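Local coordinates for nitrogenase molybdenum-iron protein alpha chain (Clostridium pasteurianum, PDB 4WES) that reduces dinitrogen to ammonium, as part of the nitrogenase complex, using an iron-molybdenum-sulfur cofactor and an [8Fe-7S] cluster, at residues 325-328 with 329-332; 510-513 with 514-517; 449-452 with 453-457; 376-379 with 380-383. All blocks are in the same frame, centred on the assembly; numbering follows the deposited sequence.

Contact 1: residues 325-328 with 329-332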
loop_
_atom_site.group_PDB
_atom_site.type_symbol
_atom_site.label_atom_id
_atom_site.label_comp_id
_atom_site.label_asym_id
_atom_site.label_seq_id
_atom_site.Cartn_x
_atom_site.Cartn_y
_atom_site.Cartn_z
ATOM N N ASP A 325 13.624 28.262 -21.889
ATOM C CA ASP A 325 14.602 27.249 -21.498
ATOM C C ASP A 325 14.048 25.838 -21.657
ATOM O O ASP A 325 14.759 24.912 -22.073
ATOM C CB ASP A 325 15.096 27.454 -20.089
ATOM C CG ASP A 325 15.972 28.661 -19.910
ATOM O OD1 ASP A 325 16.451 29.241 -20.892
ATOM O OD2 ASP A 325 16.207 28.992 -18.716
ATOM N N ASP A 326 12.789 25.627 -21.294
ATOM C CA ASP A 326 12.143 24.333 -21.494
ATOM C C ASP A 326 12.046 24.018 -22.978
ATOM O O ASP A 326 12.329 22.900 -23.406
ATOM C CB ASP A 326 10.737 24.331 -20.879
ATOM C CG ASP A 326 10.732 24.498 -19.374
ATOM O OD1 ASP A 326 10.973 23.532 -18.657
ATOM O OD2 ASP A 326 10.396 25.637 -18.904
ATOM N N LEU A 327 11.606 25.002 -23.776
ATOM C CA LEU A 327 11.464 24.782 -25.206
ATOM C C LEU A 327 12.783 24.361 -25.809
ATOM O O LEU A 327 12.833 23.472 -26.689
ATOM C CB LEU A 327 10.956 26.034 -25.915
ATOM C CG LEU A 327 9.627 26.602 -25.398
ATOM C CD1 LEU A 327 9.233 27.817 -26.220
ATOM C CD2 LEU A 327 8.550 25.562 -25.430
ATOM N N ASP A 328 13.865 25.004 -25.415
ATOM C CA ASP A 328 15.215 24.662 -25.937
ATOM C C ASP A 328 15.580 23.229 -25.588
ATOM O O ASP A 328 16.158 22.497 -26.404
ATOM C CB ASP A 328 16.266 25.604 -25.361
ATOM C CG ASP A 328 16.165 27.033 -25.853
ATOM O OD1 ASP A 328 16.777 27.905 -25.184
ATOM O OD2 ASP A 328 15.441 27.322 -26.839
ATOM N N TYR A 329 15.258 22.811 -24.369
ATOM C CA TYR A 329 15.520 21.457 -23.898
ATOM C C TYR A 329 14.735 20.437 -24.706
ATOM O O TYR A 329 15.293 19.412 -25.096
ATOM C CB TYR A 329 15.166 21.371 -22.420
ATOM C CG TYR A 329 15.296 20.012 -21.767
ATOM C CD1 TYR A 329 16.542 19.506 -21.463
ATOM C CD2 TYR A 329 14.191 19.294 -21.382
ATOM C CE1 TYR A 329 16.692 18.303 -20.839
ATOM C CE2 TYR A 329 14.335 18.060 -20.757
ATOM C CZ TYR A 329 15.595 17.580 -20.482
ATOM O OH TYR A 329 15.770 16.357 -19.860
ATOM N N PHE A 330 13.461 20.708 -24.974
ATOM C CA PHE A 330 12.679 19.753 -25.751
ATOM C C PHE A 330 13.316 19.539 -27.119
ATOM O O PHE A 330 13.411 18.396 -27.615
ATOM C CB PHE A 330 11.244 20.224 -25.908
ATOM C CG PHE A 330 10.529 20.488 -24.602
ATOM C CD1 PHE A 330 10.825 19.799 -23.457
ATOM C CD2 PHE A 330 9.570 21.511 -24.540
ATOM C CE1 PHE A 330 10.170 20.083 -22.271
ATOM C CE2 PHE A 330 8.920 21.804 -23.366
ATOM C CZ PHE A 330 9.218 21.092 -22.229
ATOM N N LYS A 331 13.684 20.636 -27.778
ATOM C CA LYS A 331 14.311 20.531 -29.096
ATOM C C LYS A 331 15.645 19.761 -29.004
ATOM O O LYS A 331 15.926 18.890 -29.841
ATOM C CB LYS A 331 14.476 21.901 -29.733
ATOM C CG LYS A 331 15.032 21.828 -31.150
ATOM C CD LYS A 331 14.947 23.149 -31.865
ATOM C CE LYS A 331 15.453 23.053 -33.292
ATOM N NZ LYS A 331 15.577 24.414 -33.858
ATOM N N GLU A 332 16.467 20.071 -28.007
ATOM C CA GLU A 332 17.727 19.362 -27.829
ATOM C C GLU A 332 17.492 17.846 -27.711
ATOM O O GLU A 332 18.217 17.036 -28.295
ATOM C CB GLU A 332 18.485 19.882 -26.601
ATOM C CG GLU A 332 19.887 19.304 -26.467
ATOM C CD GLU A 332 20.342 19.085 -25.032
ATOM O OE1 GLU A 332 20.007 19.877 -24.116
ATOM O OE2 GLU A 332 21.072 18.097 -24.830
#
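Phe330 lays one face of its ring over the carbonyl oxygen of Asp326, the O standing 3.1 Å above the Phe330 ring plane and over its centre. The same oxygen accepts the backbone N-H of Phe330, with 2.9 Å from Phe330 N to Asp326 O, and therefore meets both the amide and the ring of one residue. With chi1 at -57°, Phe330 CG stands beside its own N, which lays the ring back along the preceding turn until CZ reaches Asp326 CB at 3.8 Å. A looser apolar touch, Leu327 CD2 to Phe330 CD2 at 4.3 Å, lies beside it. All this belongs to an alpha-helix, 306-334, whose i to i+4 bonds continue with Tyr329 N to Asp325 O at 3.2 Å and Glu332 N to Asp328 O at 2.9 Å. Tyr329 behaves differently from its neighbour: CG is anti to the backbone N (chi1 177°), the ring leads off, and CB makes the closest approach, 3.4 Å from Asp326 O. Helix 492-507 lies against this flank, Val504 touching the side chains of Tyr329 and Phe330, and His501 meeting Phe330 edge-to-face while its NE2 bonds Asp326 OD1. Asp328, exposed, instead turns OD2 back to Gln324 NE2.

Contact 2: residues 510-513 with 514-517; sequences PAWK and MITP
Met514 N closes a 3-10 turn on Ala511 O at 3.0 Å, the N-H pointing well at the oxygen (162°) although the donor lies above the carbonyl plane, 65° out of it. One residue earlier Lys513 N makes the equivalent i to i+3 bond to Pro510 O. Past this point the direct pattern gives way to water: one molecule donates to Trp512 O at 2.6 Å and accepts from Ile515 N at 3.2 Å, and a second accepts from Thr516 N with a weak bond to Lys513 O. The Met514 chain, extended beyond CG and started beside its own N (chi1 -61°), runs back alongside the turn. Its SD lies 3.9 Å from Ala511 CA, and its CE ends against Pro510 CB at 3.7 Å. Ile515 takes a different side of the turn, bringing CD1 to the edge of the Trp512 indole, near the ring plane and 4.2 Å from CE3. Glu333 of a beta chain packs on Pro510 and Met514, Ile304 of that chain packs on Ala511 and Trp512, and its Arg296 NH1 bonds Met514 O. The geometry is that of a short 3-10 segment of two overlapping turns unwinding into an irregular tail after helix 492-507, here laid along the alpha-beta subunit interface.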
loop_
_atom_site.group_PDB
_atom_site.type_symbol
_atom_site.label_atom_id
_atom_site.label_comp_id
_atom_site.label_asym_id
_atom_site.label_seq_id
_atom_site.Cartn_x
_atom_site.Cartn_y
_atom_site.Cartn_z
ATOM N N PRO A 510 14.481 4.355 -19.121
ATOM C CA PRO A 510 15.559 3.369 -19.349
ATOM C C PRO A 510 15.088 2.010 -19.802
ATOM O O PRO A 510 15.839 1.321 -20.508
ATOM C CB PRO A 510 16.277 3.337 -18.008
ATOM C CG PRO A 510 16.065 4.710 -17.443
ATOM C CD PRO A 510 14.643 5.037 -17.831
ATOM N N ALA A 511 13.903 1.577 -19.369
ATOM C CA ALA A 511 13.487 0.198 -19.634
ATOM C C ALA A 511 13.383 -0.137 -21.116
ATOM O O ALA A 511 13.433 -1.311 -21.478
ATOM C CB ALA A 511 12.178 -0.113 -18.924
ATOM N N TRP A 512 13.224 0.879 -21.986
ATOM C CA TRP A 512 13.171 0.584 -23.397
ATOM C C TRP A 512 14.410 -0.184 -23.876
ATOM O O TRP A 512 14.305 -0.937 -24.848
ATOM C CB TRP A 512 13.032 1.856 -24.239
ATOM C CG TRP A 512 11.750 2.621 -24.079
ATOM C CD1 TRP A 512 11.610 3.874 -23.607
ATOM C CD2 TRP A 512 10.427 2.158 -24.386
ATOM N NE1 TRP A 512 10.297 4.245 -23.627
ATOM C CE2 TRP A 512 9.540 3.216 -24.109
ATOM C CE3 TRP A 512 9.914 0.979 -24.938
ATOM C CZ2 TRP A 512 8.172 3.114 -24.319
ATOM C CZ3 TRP A 512 8.537 0.881 -25.143
ATOM C CH2 TRP A 512 7.682 1.965 -24.836
ATOM N N LYS A 513 15.540 0.028 -23.230
ATOM C CA LYS A 513 16.807 -0.574 -23.638
ATOM C C LYS A 513 17.074 -1.870 -22.900
ATOM O O LYS A 513 18.144 -2.468 -23.093
ATOM C CB LYS A 513 17.963 0.385 -23.413
ATOM C CG LYS A 513 17.852 1.655 -24.247
ATOM C CD LYS A 513 19.047 2.583 -24.025
ATOM C CE LYS A 513 19.047 3.784 -24.963
ATOM N NZ LYS A 513 20.320 4.567 -24.858
ATOM N N MET A 514 16.150 -2.320 -22.059
ATOM C CA MET A 514 16.332 -3.493 -21.214
ATOM C C MET A 514 15.443 -4.652 -21.635
ATOM O O MET A 514 15.406 -5.677 -20.953
ATOM C CB MET A 514 16.034 -3.157 -19.769
ATOM C CG MET A 514 16.914 -2.089 -19.183
ATOM S SD MET A 514 16.291 -1.604 -17.568
ATOM C CE MET A 514 17.252 -0.149 -17.330
ATOM N N ILE A 515 14.753 -4.513 -22.760
ATOM C CA ILE A 515 13.745 -5.493 -23.136
ATOM C C ILE A 515 14.349 -6.872 -23.438
ATOM O O ILE A 515 13.768 -7.884 -23.061
ATOM C CB ILE A 515 12.930 -4.947 -24.307
ATOM C CG1 ILE A 515 12.060 -3.779 -23.830
ATOM C CG2 ILE A 515 12.082 -6.019 -24.955
ATOM C CD1 ILE A 515 11.325 -3.019 -24.902
ATOM N N THR A 516 15.493 -6.934 -24.099
ATOM C CA THR A 516 16.100 -8.235 -24.430
ATOM C C THR A 516 16.852 -8.752 -23.220
ATOM O O THR A 516 17.736 -8.058 -22.717
ATOM C CB THR A 516 17.059 -8.103 -25.609
ATOM O OG1 THR A 516 16.356 -7.557 -26.720
ATOM C CG2 THR A 516 17.696 -9.428 -25.998
ATOM N N PRO A 517 16.554 -9.985 -22.783
ATOM C CA PRO A 517 17.265 -10.548 -21.638
ATOM C C PRO A 517 18.684 -10.952 -22.017
ATOM O O PRO A 517 18.975 -11.219 -23.184
ATOM C CB PRO A 517 16.434 -11.772 -21.280
ATOM C CG PRO A 517 15.811 -12.185 -22.560
ATOM C CD PRO A 517 15.517 -10.909 -23.282
HETATM O O HOH W 1 15.655 -3.087 -25.473
HETATM O O HOH W 2 17.382 -4.893 -24.844
#

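Contact 3: residues 449-452 with 453-457; sequences MEVV and LEKLK
Met449 and Leu453 lie side by side and point the same way, Met449 CG 4.0 Å from Leu453 CD1. With Met449 chi3 at 74° the chain bends at its end, so that CE also comes within 4.1 Å of Leu453 CD1. One turn further on, the pair Val452 CG1 and Leu456 CD1 repeats the apolar spacing at 4.2 Å. These residues form the inner flank of helix 446-456: Phe461 of strand 460-462 touches Met449, Val452 and Leu453, while Val364 of strand 361-367 meets Val452 and Leu456, so the helix packs on the sheet as in an alpha/beta fold. On another flank Val451 CG1 and Lys455 CG, 4.0 Å apart, lie under helix 5-10. The looser, solvent side holds Glu454 and the lysine ends. Lys455 bends at chi2 (-62°), and its NZ forms a salt bridge with Glu454 OE2 at 3.3 Å. Of the Glu454 side chain, CB comes near Glu450 O, the carbonyl that Glu454 N also bonds. At the helix end Lys457 takes positive phi, yet its N still reaches Leu453 O, and its NZ bonds Glu454 O at 2.9 Å, in the carbonyl plane and on a lone pair. The Lys455 charge is probably largely balanced by Glu454, whereas the Lys457 ammonium serves a last-turn carbonyl where the helix dipole is negative, which would be expected to be favourable.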
loop_
_atom_site.group_PDB
_atom_site.type_symbol
_atom_site.label_atom_id
_atom_site.label_comp_id
_atom_site.label_asym_id
_atom_site.label_seq_id
_atom_site.Cartn_x
_atom_site.Cartn_y
_atom_site.Cartn_z
ATOM N N MET A 449 -1.647 -0.212 -39.062
ATOM C CA MET A 449 -0.710 0.326 -38.081
ATOM C C MET A 449 0.557 -0.553 -37.979
ATOM O O MET A 449 1.682 -0.033 -37.876
ATOM C CB MET A 449 -1.391 0.461 -36.727
ATOM C CG MET A 449 -0.520 1.193 -35.733
ATOM S SD MET A 449 -1.216 1.291 -34.068
ATOM C CE MET A 449 -0.953 -0.393 -33.522
ATOM N N GLU A 450 0.356 -1.868 -37.992
ATOM C CA GLU A 450 1.500 -2.753 -37.887
ATOM C C GLU A 450 2.438 -2.637 -39.079
ATOM O O GLU A 450 3.634 -2.685 -38.917
ATOM C CB GLU A 450 1.049 -4.172 -37.703
ATOM C CG GLU A 450 0.553 -4.448 -36.265
ATOM C CD GLU A 450 0.776 -5.895 -35.886
ATOM O OE1 GLU A 450 1.542 -6.143 -34.898
ATOM O OE2 GLU A 450 0.214 -6.774 -36.622
ATOM N N VAL A 451 1.888 -2.453 -40.279
ATOM C CA VAL A 451 2.729 -2.255 -41.460
ATOM C C VAL A 451 3.534 -0.955 -41.320
ATOM O O VAL A 451 4.739 -0.925 -41.566
ATOM C CB VAL A 451 1.931 -2.282 -42.772
ATOM C CG1 VAL A 451 2.830 -1.989 -43.937
ATOM C CG2 VAL A 451 1.267 -3.636 -42.958
ATOM N N VAL A 452 2.868 0.134 -40.911
ATOM C CA VAL A 452 3.535 1.418 -40.685
ATOM C C VAL A 452 4.686 1.264 -39.686
ATOM O O VAL A 452 5.809 1.738 -39.938
ATOM C CB VAL A 452 2.553 2.468 -40.197
ATOM C CG1 VAL A 452 3.283 3.687 -39.645
ATOM C CG2 VAL A 452 1.582 2.847 -41.318
ATOM N N LEU A 453 4.418 0.614 -38.556
ATOM C CA LEU A 453 5.443 0.427 -37.518
ATOM C C LEU A 453 6.635 -0.343 -38.055
ATOM O O LEU A 453 7.787 -0.003 -37.791
ATOM C CB LEU A 453 4.843 -0.274 -36.315
ATOM C CG LEU A 453 3.958 0.617 -35.434
ATOM C CD1 LEU A 453 3.032 -0.213 -34.577
ATOM C CD2 LEU A 453 4.796 1.525 -34.568
ATOM N N GLU A 454 6.365 -1.411 -38.799
ATOM C CA GLU A 454 7.441 -2.277 -39.305
ATOM C C GLU A 454 8.277 -1.570 -40.356
ATOM O O GLU A 454 9.516 -1.672 -40.380
ATOM C CB GLU A 454 6.882 -3.594 -39.819
ATOM C CG GLU A 454 8.003 -4.556 -40.259
ATOM C CD GLU A 454 7.607 -5.405 -41.445
ATOM O OE1 GLU A 454 7.196 -6.569 -41.238
ATOM O OE2 GLU A 454 7.701 -4.899 -42.586
ATOM N N LYS A 455 7.617 -0.861 -41.256
ATOM C CA LYS A 455 8.303 -0.244 -42.403
ATOM C C LYS A 455 9.023 1.018 -42.014
ATOM O O LYS A 455 10.127 1.272 -42.474
ATOM C CB LYS A 455 7.322 0.017 -43.549
ATOM C CG LYS A 455 6.742 -1.265 -44.151
ATOM C CD LYS A 455 7.780 -2.181 -44.782
ATOM C CE LYS A 455 7.112 -3.421 -45.357
ATOM N NZ LYS A 455 8.084 -4.423 -45.849
ATOM N N LEU A 456 8.379 1.866 -41.218
ATOM C CA LEU A 456 8.933 3.187 -40.909
ATOM C C LEU A 456 9.738 3.266 -39.614
ATOM O O LEU A 456 10.546 4.185 -39.435
ATOM C CB LEU A 456 7.850 4.254 -40.895
ATOM C CG LEU A 456 7.128 4.480 -42.196
ATOM C CD1 LEU A 456 6.170 5.659 -42.031
ATOM C CD2 LEU A 456 8.091 4.759 -43.320
ATOM N N LYS A 457 9.510 2.344 -38.689
ATOM C CA LYS A 457 10.243 2.319 -37.434
ATOM C C LYS A 457 10.260 3.713 -36.790
ATOM O O LYS A 457 11.301 4.268 -36.476
ATOM C CB LYS A 457 11.644 1.749 -37.614
ATOM C CG LYS A 457 11.621 0.363 -38.274
ATOM C CD LYS A 457 12.973 -0.265 -38.387
ATOM C CE LYS A 457 12.904 -1.517 -39.267
ATOM N NZ LYS A 457 11.830 -2.494 -38.892
#

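Contact 4: residues 376-379 with 380-383; sequences EGRE and VIPT
Arg378 leaves its backbone with CG anti to the carbonyl carbon and bends at chi3 (62°), a shape that carries the guanidinium over Ile381 CD1, with the methyl carbon 3.8 Å above the plane of the group and over its centre. The two side chains rise side by side from a 3-10 segment, 378-383, that follows the glycine-terminated helix 372-376. Gly377 has positive phi (100°), and at its backbone angles a CB would be jammed against the carbonyl oxygen of Glu376. Two i to i+3 bonds carry the new turn: Val380 N to Gly377 O at 3.2 Å and Ile381 N to Arg378 O at 3.0 Å, both with the donor above the carbonyl plane. Glu376 and Val380 cross at about a right angle, Val380 CG1 touching Glu376 CB at 3.8 Å and Glu376 OE1 at 3.6 Å; the valine methyl thus meets the Glu376 chain crosswise, and Arg372 holds the carboxylate by a salt bridge to OE2. Arg378 has its own polar partners in helix 263-277, a salt bridge from NH1 to Glu271 and bonds from NH2 to His263 and Asn267; the charged group is thus gripped at its nitrogens while Ile381 covers a face. Val380 O takes two donors from one residue: Thr383 N at 2.9 Å and Thr383 OG1 at 2.7 Å, the hydroxyl in the carbonyl plane and on a lone pair.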
loop_
_atom_site.group_PDB
_atom_site.type_symbol
_atom_site.label_atom_id
_atom_site.label_comp_id
_atom_site.label_asym_id
_atom_site.label_seq_id
_atom_site.Cartn_x
_atom_site.Cartn_y
_atom_site.Cartn_z
ATOM N N GLU A 376 -8.582 17.875 -46.316
ATOM C CA GLU A 376 -8.290 18.597 -47.554
ATOM C C GLU A 376 -8.587 20.082 -47.491
ATOM O O GLU A 376 -8.215 20.831 -48.406
ATOM C CB GLU A 376 -9.088 17.989 -48.699
ATOM C CG GLU A 376 -8.827 16.507 -48.969
ATOM C CD GLU A 376 -9.719 15.910 -50.021
ATOM O OE1 GLU A 376 -9.911 16.586 -51.074
ATOM O OE2 GLU A 376 -10.240 14.785 -49.817
ATOM N N GLY A 377 -9.299 20.503 -46.456
ATOM C CA GLY A 377 -9.774 21.853 -46.303
ATOM C C GLY A 377 -11.216 22.076 -46.676
ATOM O O GLY A 377 -11.802 21.310 -47.456
ATOM N N ARG A 378 -11.824 23.095 -46.099
ATOM C CA ARG A 378 -13.229 23.381 -46.335
ATOM C C ARG A 378 -13.587 23.740 -47.770
ATOM O O ARG A 378 -14.760 23.660 -48.177
ATOM C CB ARG A 378 -13.721 24.486 -45.393
ATOM C CG ARG A 378 -13.884 24.028 -43.961
ATOM C CD ARG A 378 -14.315 25.163 -43.046
ATOM N NE ARG A 378 -15.614 25.709 -43.418
ATOM C CZ ARG A 378 -16.795 25.252 -43.005
ATOM N NH1 ARG A 378 -17.903 25.840 -43.440
ATOM N NH2 ARG A 378 -16.896 24.271 -42.130
ATOM N N GLU A 379 -12.589 24.108 -48.561
ATOM C CA GLU A 379 -12.837 24.414 -49.960
ATOM C C GLU A 379 -13.395 23.214 -50.711
ATOM O O GLU A 379 -13.996 23.425 -51.757
ATOM C CB GLU A 379 -11.573 24.914 -50.673
ATOM C CG GLU A 379 -10.363 24.011 -50.584
ATOM C CD GLU A 379 -9.418 24.381 -49.437
ATOM O OE1 GLU A 379 -9.854 24.622 -48.245
ATOM O OE2 GLU A 379 -8.207 24.406 -49.745
ATOM N N VAL A 380 -13.216 21.990 -50.202
ATOM C CA VAL A 380 -13.745 20.825 -50.921
ATOM C C VAL A 380 -15.209 20.513 -50.581
ATOM O O VAL A 380 -15.801 19.623 -51.195
ATOM C CB VAL A 380 -12.889 19.556 -50.748
ATOM C CG1 VAL A 380 -11.428 19.838 -51.054
ATOM C CG2 VAL A 380 -13.081 18.924 -49.370
ATOM N N ILE A 381 -15.807 21.236 -49.649
ATOM C CA ILE A 381 -17.165 20.913 -49.183
ATOM C C ILE A 381 -18.189 20.765 -50.327
ATOM O O ILE A 381 -18.980 19.814 -50.336
ATOM C CB ILE A 381 -17.640 21.887 -48.080
ATOM C CG1 ILE A 381 -16.905 21.571 -46.762
ATOM C CG2 ILE A 381 -19.144 21.809 -47.908
ATOM C CD1 ILE A 381 -17.160 22.566 -45.652
ATOM N N PRO A 382 -18.166 21.671 -51.327
ATOM C CA PRO A 382 -19.163 21.531 -52.411
ATOM C C PRO A 382 -19.077 20.212 -53.204
ATOM O O PRO A 382 -20.050 19.844 -53.883
ATOM C CB PRO A 382 -18.853 22.719 -53.317
ATOM C CG PRO A 382 -18.262 23.744 -52.397
ATOM C CD PRO A 382 -17.441 22.954 -51.420
ATOM N N THR A 383 -17.944 19.519 -53.107
ATOM C CA THR A 383 -17.704 18.292 -53.851
ATOM C C THR A 383 -17.975 17.041 -53.039
ATOM O O THR A 383 -17.870 15.922 -53.565
ATOM C CB THR A 383 -16.234 18.196 -54.333
ATOM O OG1 THR A 383 -15.344 17.899 -53.238
ATOM C CG2 THR A 383 -15.783 19.421 -55.092
#

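In the fold
None of the four contacts touches another, and they follow the chain in the order 1, 4, 3, 2. Helix 492-507 connects two of them: contact 1 packs on its side and contact 2 follows its end, their nearest atoms about 12 Å apart. Contacts 2 and 3 come closest, about 10 Å between nearest atoms. Contacts 3 and 4, 30 Å apart between centres, stand nearer the iron-molybdenum cofactor: the Met449 side chain is about 11 Å from that of His482, and the Arg378 side chain about 11 Å from that of Cys262, the two protein ligands of the cluster. Contacts 1 and 2 both lie away from the cluster sites; a bound iron(II) ion is about 10 Å from the Trp512 side chain, too far for coordination.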